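PDB 3JZD: iron-containing alcohol dehydrogenase from Ralstonia eutropha, which probably reduces maleylacetate to 3-oxoadipate with NADH or NADPH in the breakdown of aromatic compounds, working as a homodimer that binds NAD. Local coordinates for residues R282-A286 against T287-E291; F299-A302 against Q303-G306; I314-E318 against E319-R323; L347-A350 against A351-G354. All coordinates share one frame; numbering follows the deposited sequence.

Contact 1: R282-A286 against T287-E291; sequences RIRRA and TGAGE
Arg284 and Thr287 carry most of this contact, a Schellman motif that closes helix 277-287. The carbonyl of Arg284 reaches past the last turn to take the N-H of Ala289, with Ala289 N 2.9 Å from Arg284 O and the bond nearly straight at 166°. Gly288 makes the turn between them. Its positive phi comes easily to a residue without a side chain, and its N gives a weak bond to Arg285 O. Beside this turn the methyl of Ala289 tucks against the first carbon of the arginine, Arg284 CB to Ala289 CB being 3.6 Å; a small apolar group suits that close quarter. The arginine chain then bends at its third torsion (chi3 48°), which turns the guanidinium back over the loop. There Arg284 NH2 donates to Gly290 O at 2.9 Å, in the plane of that carbonyl but 22° out of the guanidinium plane. The carboxylate of Glu291 comes to the guanidinium edge almost at right angles, and this salt bridge is long, with Arg284 NH2 3.8 Å from Glu291 OE2. Arg284 NE bonds to Gln292 O, of the residue after Glu291. Thr287 keeps its hydroxyl over the helix end: OG1 is 2.9 Å from Ile283 O and 3.1 Å from Arg284 O, and one proton must choose between them. The methyl branch of Thr287 leans toward Ile283, on the side where helices 190-212 and 294-304 pack. The chemistry implies a helix end whose last carbonyls are met by loop amides and a hydroxyl, while one arginine clasps the following loop.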
# COMPACT_ATOMS: atom_id res chain seq x y z
N ARG A 282 -12.18 13.42 -8.33
CA ARG A 282 -10.89 13.08 -7.75
C ARG A 282 -9.78 13.30 -8.76
O ARG A 282 -8.72 13.79 -8.41
CB ARG A 282 -10.85 11.65 -7.20
CG ARG A 282 -11.82 11.48 -6.02
CD ARG A 282 -11.81 10.14 -5.38
NE ARG A 282 -10.56 9.87 -4.66
CZ ARG A 282 -10.38 8.83 -3.85
NH1 ARG A 282 -11.36 7.95 -3.69
NH2 ARG A 282 -9.22 8.68 -3.21
N ILE A 283 -10.00 12.98 -10.03
CA ILE A 283 -8.98 13.24 -11.01
C ILE A 283 -8.75 14.75 -11.15
O ILE A 283 -7.61 15.20 -11.28
CB ILE A 283 -9.33 12.63 -12.33
CG1 ILE A 283 -9.30 11.09 -12.22
CG2 ILE A 283 -8.39 13.18 -13.41
CD1 ILE A 283 -9.95 10.40 -13.45
N ARG A 284 -9.82 15.53 -11.11
CA ARG A 284 -9.76 16.99 -11.23
C ARG A 284 -8.99 17.62 -10.08
O ARG A 284 -8.12 18.46 -10.31
CB ARG A 284 -11.16 17.58 -11.31
CG ARG A 284 -11.80 17.25 -12.65
CD ARG A 284 -13.30 17.55 -12.71
NE ARG A 284 -13.62 18.88 -12.20
CZ ARG A 284 -14.55 19.16 -11.29
NH1 ARG A 284 -15.36 18.22 -10.79
NH2 ARG A 284 -14.68 20.41 -10.89
N ARG A 285 -9.29 17.16 -8.86
CA ARG A 285 -8.60 17.63 -7.67
C ARG A 285 -7.12 17.32 -7.77
O ARG A 285 -6.29 18.16 -7.46
CB ARG A 285 -9.18 16.96 -6.42
CG ARG A 285 -8.61 17.46 -5.11
CD ARG A 285 -9.38 16.94 -3.90
NE ARG A 285 -9.37 15.48 -3.82
CZ ARG A 285 -10.07 14.75 -2.95
NH1 ARG A 285 -10.87 15.34 -2.06
NH2 ARG A 285 -10.00 13.42 -2.96
N ALA A 286 -6.77 16.11 -8.21
CA ALA A 286 -5.37 15.73 -8.27
C ALA A 286 -4.58 16.45 -9.41
O ALA A 286 -3.36 16.58 -9.35
CB ALA A 286 -5.26 14.19 -8.40
N THR A 287 -5.28 16.90 -10.45
CA THR A 287 -4.64 17.60 -11.57
C THR A 287 -4.75 19.13 -11.47
O THR A 287 -4.20 19.85 -12.29
CB THR A 287 -5.26 17.17 -12.91
OG1 THR A 287 -6.66 17.38 -12.88
CG2 THR A 287 -4.99 15.68 -13.23
N GLY A 288 -5.42 19.63 -10.44
CA GLY A 288 -5.56 21.07 -10.26
C GLY A 288 -6.48 21.70 -11.28
O GLY A 288 -6.33 22.87 -11.62
N ALA A 289 -7.47 20.93 -11.71
CA ALA A 289 -8.42 21.29 -12.74
C ALA A 289 -9.36 22.43 -12.35
O ALA A 289 -9.89 23.14 -13.24
CB ALA A 289 -9.23 20.05 -13.08
N GLY A 290 -9.57 22.66 -11.05
CA GLY A 290 -10.57 23.66 -10.61
C GLY A 290 -11.94 23.30 -11.19
O GLY A 290 -12.41 22.18 -11.06
N GLU A 291 -12.56 24.22 -11.90
CA GLU A 291 -13.84 23.91 -12.50
C GLU A 291 -13.73 23.22 -13.86
O GLU A 291 -14.73 22.85 -14.43
CB GLU A 291 -14.73 25.19 -12.60
CG GLU A 291 -15.25 25.62 -11.21
CD GLU A 291 -16.00 24.45 -10.46
OE1 GLU A 291 -17.15 24.14 -10.83
OE2 GLU A 291 -15.41 23.84 -9.51

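Contact 2: F299-A302 against Q303-G306; sequences FDLA and QRHG
His305 turns its ring back on the last turn of helix 294-304 and gives the ND1 proton to Leu301 O. This bond is short and straight, with His305 ND1 2.7 Å from Leu301 O and an angle of 169°; it meets a lone pair of the carbonyl, which lies at the ring edge close to its plane. A side-chain donor thus serves a carbonyl near the helix end, where main-chain amides run short. The backbone N of the same histidine bonds to Ala302 O at 3.2 Å, coming from well above the carbonyl plane. Just before it the regular i to i+4 pattern holds, with Gln303 N on Phe299 O and Arg304 N on Asp300 O, both 2.9 Å. Gly306, at positive phi, is the C-prime residue of the Schellman motif that ends the helix: its N bonds to Gln303 O, and Ala307 N reaches Ala302 O. Asp300 and Arg304 stand one turn apart without a direct salt bridge, Asp300 OD2 lying 4.2 Å from Arg304 NH2. A water joins them instead, donating to Asp300 OD2 and accepting from Arg304 NH2 at the guanidinium edge. The bend in the arginine chain at chi3 (-55°) lays one guanidinium face over Asp300 O. Leu301 CD1 rests 3.9 Å from His305 CE1, and Phe211 of helix 190-212 meets the imidazole edge-to-face. The chemistry implies that the imidazole satisfies a carbonyl which His305 N does not serve, whereas Asp300 is linked to Arg304 through water and has Arg356 as its direct charged partner.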
# COMPACT_ATOMS: atom_id res chain seq x y z
N PHE A 299 -5.81 16.84 -21.37
CA PHE A 299 -5.51 17.26 -22.71
C PHE A 299 -4.50 18.40 -22.66
O PHE A 299 -3.48 18.34 -23.33
CB PHE A 299 -6.75 17.75 -23.41
CG PHE A 299 -6.52 18.20 -24.80
CD1 PHE A 299 -6.11 19.50 -25.06
CD2 PHE A 299 -6.75 17.35 -25.87
CE1 PHE A 299 -5.91 19.96 -26.39
CE2 PHE A 299 -6.55 17.81 -27.20
CZ PHE A 299 -6.13 19.10 -27.44
N ASP A 300 -4.80 19.42 -21.86
CA ASP A 300 -3.88 20.56 -21.72
C ASP A 300 -2.53 20.16 -21.16
O ASP A 300 -1.51 20.74 -21.53
CB ASP A 300 -4.45 21.66 -20.80
CG ASP A 300 -5.62 22.37 -21.37
OD1 ASP A 300 -5.91 22.20 -22.58
OD2 ASP A 300 -6.31 23.09 -20.59
N LEU A 301 -2.49 19.21 -20.24
CA LEU A 301 -1.22 18.78 -19.65
C LEU A 301 -0.31 18.19 -20.73
O LEU A 301 0.94 18.37 -20.71
CB LEU A 301 -1.47 17.72 -18.57
CG LEU A 301 -0.36 17.27 -17.62
CD1 LEU A 301 0.18 18.50 -16.91
CD2 LEU A 301 -0.96 16.23 -16.65
N ALA A 302 -0.94 17.51 -21.70
CA ALA A 302 -0.18 16.93 -22.81
C ALA A 302 0.23 18.03 -23.75
O ALA A 302 1.41 18.16 -24.10
CB ALA A 302 -1.02 15.88 -23.60
N GLN A 303 -0.75 18.82 -24.17
CA GLN A 303 -0.52 19.83 -25.18
C GLN A 303 0.49 20.91 -24.82
O GLN A 303 1.37 21.23 -25.61
CB GLN A 303 -1.80 20.50 -25.59
CG GLN A 303 -1.57 21.15 -26.96
CD GLN A 303 -2.67 22.03 -27.37
OE1 GLN A 303 -3.21 22.79 -26.57
NE2 GLN A 303 -3.01 21.98 -28.66
N ARG A 304 0.36 21.45 -23.61
CA ARG A 304 1.22 22.49 -23.08
C ARG A 304 2.69 22.05 -23.03
O ARG A 304 3.59 22.88 -23.08
CB ARG A 304 0.73 22.82 -21.67
CG ARG A 304 1.56 23.79 -20.86
CD ARG A 304 1.01 23.95 -19.37
NE ARG A 304 -0.42 24.32 -19.29
CZ ARG A 304 -1.43 23.57 -18.79
NH1 ARG A 304 -1.23 22.34 -18.22
NH2 ARG A 304 -2.66 24.11 -18.84
N HIS A 305 2.95 20.75 -22.94
CA HIS A 305 4.32 20.28 -22.81
C HIS A 305 4.79 19.52 -24.03
O HIS A 305 5.59 18.62 -23.91
CB HIS A 305 4.50 19.47 -21.54
CG HIS A 305 4.04 20.21 -20.33
ND1 HIS A 305 2.82 19.98 -19.75
CD2 HIS A 305 4.59 21.25 -19.66
CE1 HIS A 305 2.65 20.81 -18.75
NE2 HIS A 305 3.71 21.59 -18.67
N GLY A 306 4.26 19.87 -25.19
CA GLY A 306 4.76 19.33 -26.44
C GLY A 306 4.39 17.93 -26.88
O GLY A 306 4.92 17.47 -27.86
O HOH W 1 -5.46 23.22 -17.81

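Contact 3: I314-E318 against E319-R323; sequences IGMRE and EDLDR
Arg317 and Asp320 form a side-on salt bridge across the 3-10 turn that leads into helix 321-328. Two nitrogens grip two oxygens: Arg317 NE lies 3.0 Å from Asp320 OD2, nearly in the guanidinium plane, and Arg317 NH2 lies 2.9 Å from Asp320 OD1 on its syn side, the more bent of the two bonds at 132°. The flat groups are turned 65° apart, and NE comes from above the carboxylate plane, so the grip is bidentate but skewed. Behind it the turn is held by Asp320 N on Arg317 O at 3.0 Å and Leu321 N on Glu318 O at 3.2 Å, each i to i+3. An arginine at the first position and an aspartate at the fourth can therefore link their ends over the turn they share. A water bridges the corner, accepting from Arg317 N and donating to Asp320 OD2; a second water bridges Glu318 O and Asp322 N. Further in, Met316, present as selenomethionine, bends at chi2 (64°), which carries its CE against the turn, 3.7 Å from Leu321 CD2 and as close to Asp320 CB. Apolar chains suit this place, where Leu249 and Phe253 of helix 241-253 receive Met316 and helix 341-353 covers Leu321. Glu318 has its chain extended, its CG against Leu321 CD1; its side chain lies about 4 Å from a bound calcium ion, whose charge would be expected to favour an ionised carboxylate. Glu319, exposed, folds back on the turn, its OE1 3.4 Å from Arg317 CB.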
# COMPACT_ATOMS: atom_id res chain seq x y z
N ILE A 314 0.49 10.68 -34.99
CA ILE A 314 1.31 9.53 -34.61
C ILE A 314 1.03 8.32 -35.51
O ILE A 314 1.20 7.16 -35.10
CB ILE A 314 1.21 9.17 -33.10
CG1 ILE A 314 -0.22 8.80 -32.71
CG2 ILE A 314 1.67 10.35 -32.23
CD1 ILE A 314 -0.31 7.75 -31.56
N GLY A 315 0.58 8.57 -36.73
CA GLY A 315 0.50 7.47 -37.70
C GLY A 315 -0.79 6.68 -37.81
O GLY A 315 -0.76 5.55 -38.28
N MSE A 316 -1.89 7.25 -37.35
CA MSE A 316 -3.17 6.57 -37.49
C MSE A 316 -3.73 7.08 -38.81
O MSE A 316 -3.75 8.28 -39.03
CB MSE A 316 -4.12 6.97 -36.38
CG MSE A 316 -5.51 6.33 -36.42
SE MSE A 316 -5.38 4.38 -36.20
CE MSE A 316 -7.27 3.90 -36.56
N ARG A 317 -4.16 6.18 -39.70
CA ARG A 317 -4.84 6.63 -40.92
C ARG A 317 -6.31 6.95 -40.59
O ARG A 317 -7.01 6.15 -39.92
CB ARG A 317 -4.80 5.55 -42.00
CG ARG A 317 -3.39 5.13 -42.41
CD ARG A 317 -3.41 4.28 -43.67
NE ARG A 317 -4.22 3.08 -43.51
CZ ARG A 317 -4.77 2.42 -44.53
NH1 ARG A 317 -4.61 2.85 -45.77
NH2 ARG A 317 -5.52 1.33 -44.32
N GLU A 318 -6.80 8.10 -41.05
CA GLU A 318 -8.19 8.43 -40.83
C GLU A 318 -9.10 7.33 -41.42
O GLU A 318 -10.15 7.02 -40.90
CB GLU A 318 -8.57 9.74 -41.52
CG GLU A 318 -10.00 10.16 -41.17
CD GLU A 318 -10.38 11.57 -41.59
OE1 GLU A 318 -9.62 12.22 -42.37
OE2 GLU A 318 -11.45 12.05 -41.13
N GLU A 319 -8.64 6.74 -42.50
CA GLU A 319 -9.36 5.71 -43.22
C GLU A 319 -9.49 4.39 -42.46
O GLU A 319 -10.15 3.52 -42.93
CB GLU A 319 -8.65 5.44 -44.56
CG GLU A 319 -8.54 6.69 -45.49
CD GLU A 319 -7.34 7.62 -45.24
OE1 GLU A 319 -6.56 7.40 -44.29
OE2 GLU A 319 -7.20 8.58 -46.04
N ASP A 320 -8.82 4.25 -41.32
CA ASP A 320 -8.87 3.05 -40.49
C ASP A 320 -9.75 3.21 -39.24
O ASP A 320 -9.88 2.27 -38.46
CB ASP A 320 -7.46 2.72 -39.99
CG ASP A 320 -6.61 2.04 -41.02
OD1 ASP A 320 -7.20 1.43 -41.92
OD2 ASP A 320 -5.36 2.09 -40.90
N LEU A 321 -10.34 4.38 -39.05
CA LEU A 321 -11.13 4.65 -37.88
C LEU A 321 -12.38 3.80 -37.87
O LEU A 321 -12.74 3.28 -36.81
CB LEU A 321 -11.45 6.15 -37.76
CG LEU A 321 -10.25 7.12 -37.54
CD1 LEU A 321 -10.74 8.60 -37.67
CD2 LEU A 321 -9.49 6.89 -36.21
N ASP A 322 -13.03 3.62 -39.03
CA ASP A 322 -14.19 2.76 -39.08
C ASP A 322 -13.82 1.35 -38.58
O ASP A 322 -14.57 0.77 -37.79
CB ASP A 322 -14.77 2.63 -40.48
CG ASP A 322 -15.34 3.94 -41.04
OD1 ASP A 322 -15.81 4.83 -40.28
OD2 ASP A 322 -15.33 4.05 -42.29
N ARG A 323 -12.69 0.80 -39.06
CA ARG A 323 -12.27 -0.52 -38.64
C ARG A 323 -11.93 -0.53 -37.14
O ARG A 323 -12.26 -1.47 -36.42
CB ARG A 323 -11.06 -1.00 -39.43
CG ARG A 323 -10.54 -2.38 -39.00
CD ARG A 323 -9.26 -2.80 -39.74
NE ARG A 323 -9.47 -2.88 -41.18
CZ ARG A 323 -9.86 -3.96 -41.86
NH1 ARG A 323 -10.06 -5.12 -41.27
NH2 ARG A 323 -10.05 -3.87 -43.17
O HOH W 2 -3.96 3.47 -39.17
O HOH W 3 -12.60 5.47 -41.24

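Contact 4: L347-A350 against A351-G354; sequences LLQA and AYEG
A bend at chi2 (67°) swings the Gln349 amide along helix 341-353, and Glu353, with CG beside its backbone N and the chain extended beyond, comes to meet it one turn on. Gln349 NE2 donates to Glu353 OE2 at 2.8 Å, a straight bond of 165°. The acceptor lies in the amide plane, but the donor comes from above the carboxylate plane, and the two flat groups stand 76° apart. A glutamine suits this place because its amide has a use for both ends: NE2 also bonds to Glu318 OE2, so two acidic side chains share one NH2 group, and OE1 takes a hydrogen bond from Arg345. Those partners should fix which end of the amide is nitrogen. Beneath the pair runs ordinary helix, Ala351 N on Leu347 O at 3.0 Å and Glu353 N on Gln349 O likewise at 3.0 Å. Then the helix stops: Gly354, at positive phi, is the C-prime residue of a Schellman motif, with Val355 N reaching Ala350 O and only weak bonds from Gly354 N to Ala350 O and Ala351 O. The alanines keep the flank slim, and Leu347 CD2 approaches Ala351 CB at 4.5 Å. Within the C-terminal helical domain this flank faces His267 of helix 257-272, with Leu347 going on to Leu241 and Leu245 of helix 241-253. Leu348 packs on Ala324 and Ala325 of helix 321-328, Tyr352 lies against Leu321 of that same helix, and backbone bonds join Ala351 to Leu311 and Tyr352 to Arg312 in the loop that leads to helix 321-328.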
# COMPACT_ATOMS: atom_id res chain seq x y z
N LEU A 347 -15.69 9.08 -30.50
CA LEU A 347 -14.53 9.20 -29.61
C LEU A 347 -13.31 9.13 -30.49
O LEU A 347 -12.43 9.96 -30.39
CB LEU A 347 -14.49 8.05 -28.60
CG LEU A 347 -13.31 7.89 -27.61
CD1 LEU A 347 -13.66 6.87 -26.50
CD2 LEU A 347 -11.94 7.52 -28.35
N LEU A 348 -13.26 8.13 -31.35
CA LEU A 348 -12.12 7.93 -32.24
C LEU A 348 -11.86 9.09 -33.19
O LEU A 348 -10.70 9.41 -33.49
CB LEU A 348 -12.34 6.64 -33.02
CG LEU A 348 -12.11 5.35 -32.25
CD1 LEU A 348 -12.64 4.16 -33.00
CD2 LEU A 348 -10.63 5.19 -31.98
N GLN A 349 -12.93 9.72 -33.69
CA GLN A 349 -12.79 10.82 -34.63
C GLN A 349 -12.16 12.02 -33.89
O GLN A 349 -11.27 12.69 -34.42
CB GLN A 349 -14.14 11.23 -35.19
CG GLN A 349 -14.04 12.28 -36.30
CD GLN A 349 -13.38 11.71 -37.54
OE1 GLN A 349 -13.56 10.53 -37.85
NE2 GLN A 349 -12.64 12.53 -38.24
N ALA A 350 -12.66 12.30 -32.69
CA ALA A 350 -12.15 13.40 -31.85
C ALA A 350 -10.68 13.18 -31.45
O ALA A 350 -9.89 14.12 -31.44
CB ALA A 350 -13.05 13.59 -30.58
N ALA A 351 -10.33 11.96 -31.13
CA ALA A 351 -8.95 11.58 -30.81
C ALA A 351 -8.06 11.75 -32.05
O ALA A 351 -6.92 12.26 -31.95
CB ALA A 351 -8.88 10.11 -30.31
N TYR A 352 -8.59 11.36 -33.22
CA TYR A 352 -7.88 11.48 -34.51
C TYR A 352 -7.51 12.93 -34.78
O TYR A 352 -6.38 13.26 -35.12
CB TYR A 352 -8.70 10.93 -35.70
CG TYR A 352 -7.99 11.14 -37.02
CD1 TYR A 352 -6.95 10.33 -37.39
CD2 TYR A 352 -8.30 12.22 -37.82
CE1 TYR A 352 -6.26 10.55 -38.55
CE2 TYR A 352 -7.60 12.44 -39.00
CZ TYR A 352 -6.59 11.60 -39.35
OH TYR A 352 -5.91 11.80 -40.51
N GLU A 353 -8.49 13.79 -34.58
CA GLU A 353 -8.37 15.19 -34.88
C GLU A 353 -7.72 16.00 -33.78
O GLU A 353 -7.26 17.06 -34.04
CB GLU A 353 -9.75 15.76 -35.21
CG GLU A 353 -10.29 15.29 -36.58
CD GLU A 353 -11.75 15.64 -36.82
OE1 GLU A 353 -12.36 16.27 -35.93
OE2 GLU A 353 -12.31 15.27 -37.88
N GLY A 354 -7.67 15.51 -32.57
CA GLY A 354 -7.03 16.27 -31.51
C GLY A 354 -7.88 17.43 -31.03
O GLY A 354 -7.37 18.50 -30.71

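From the N-terminal side the four contacts run in series, none nested or crossed, and all belong to the C-terminal helical domain. Contact 1 closes the end of helix 277-287 and hands the chain to helix 294-304, whose own end is contact 2, with centres about 15 Å apart. After a loop, contact 3 starts helix 321-328, and contact 4 ends helix 341-353. Contacts 3 and 4 are close neighbours, their centres about 10 Å apart: the Tyr352 ring packs on Glu318 and Met316 O. Contact 2 reaches contact 4 too, as Phe299 CZ lies 3.5 Å from Gly354 O. Touches at contact 4 thus join contacts 2 and 3, while contact 1 touches none of them and leads into contact 2 along the chain.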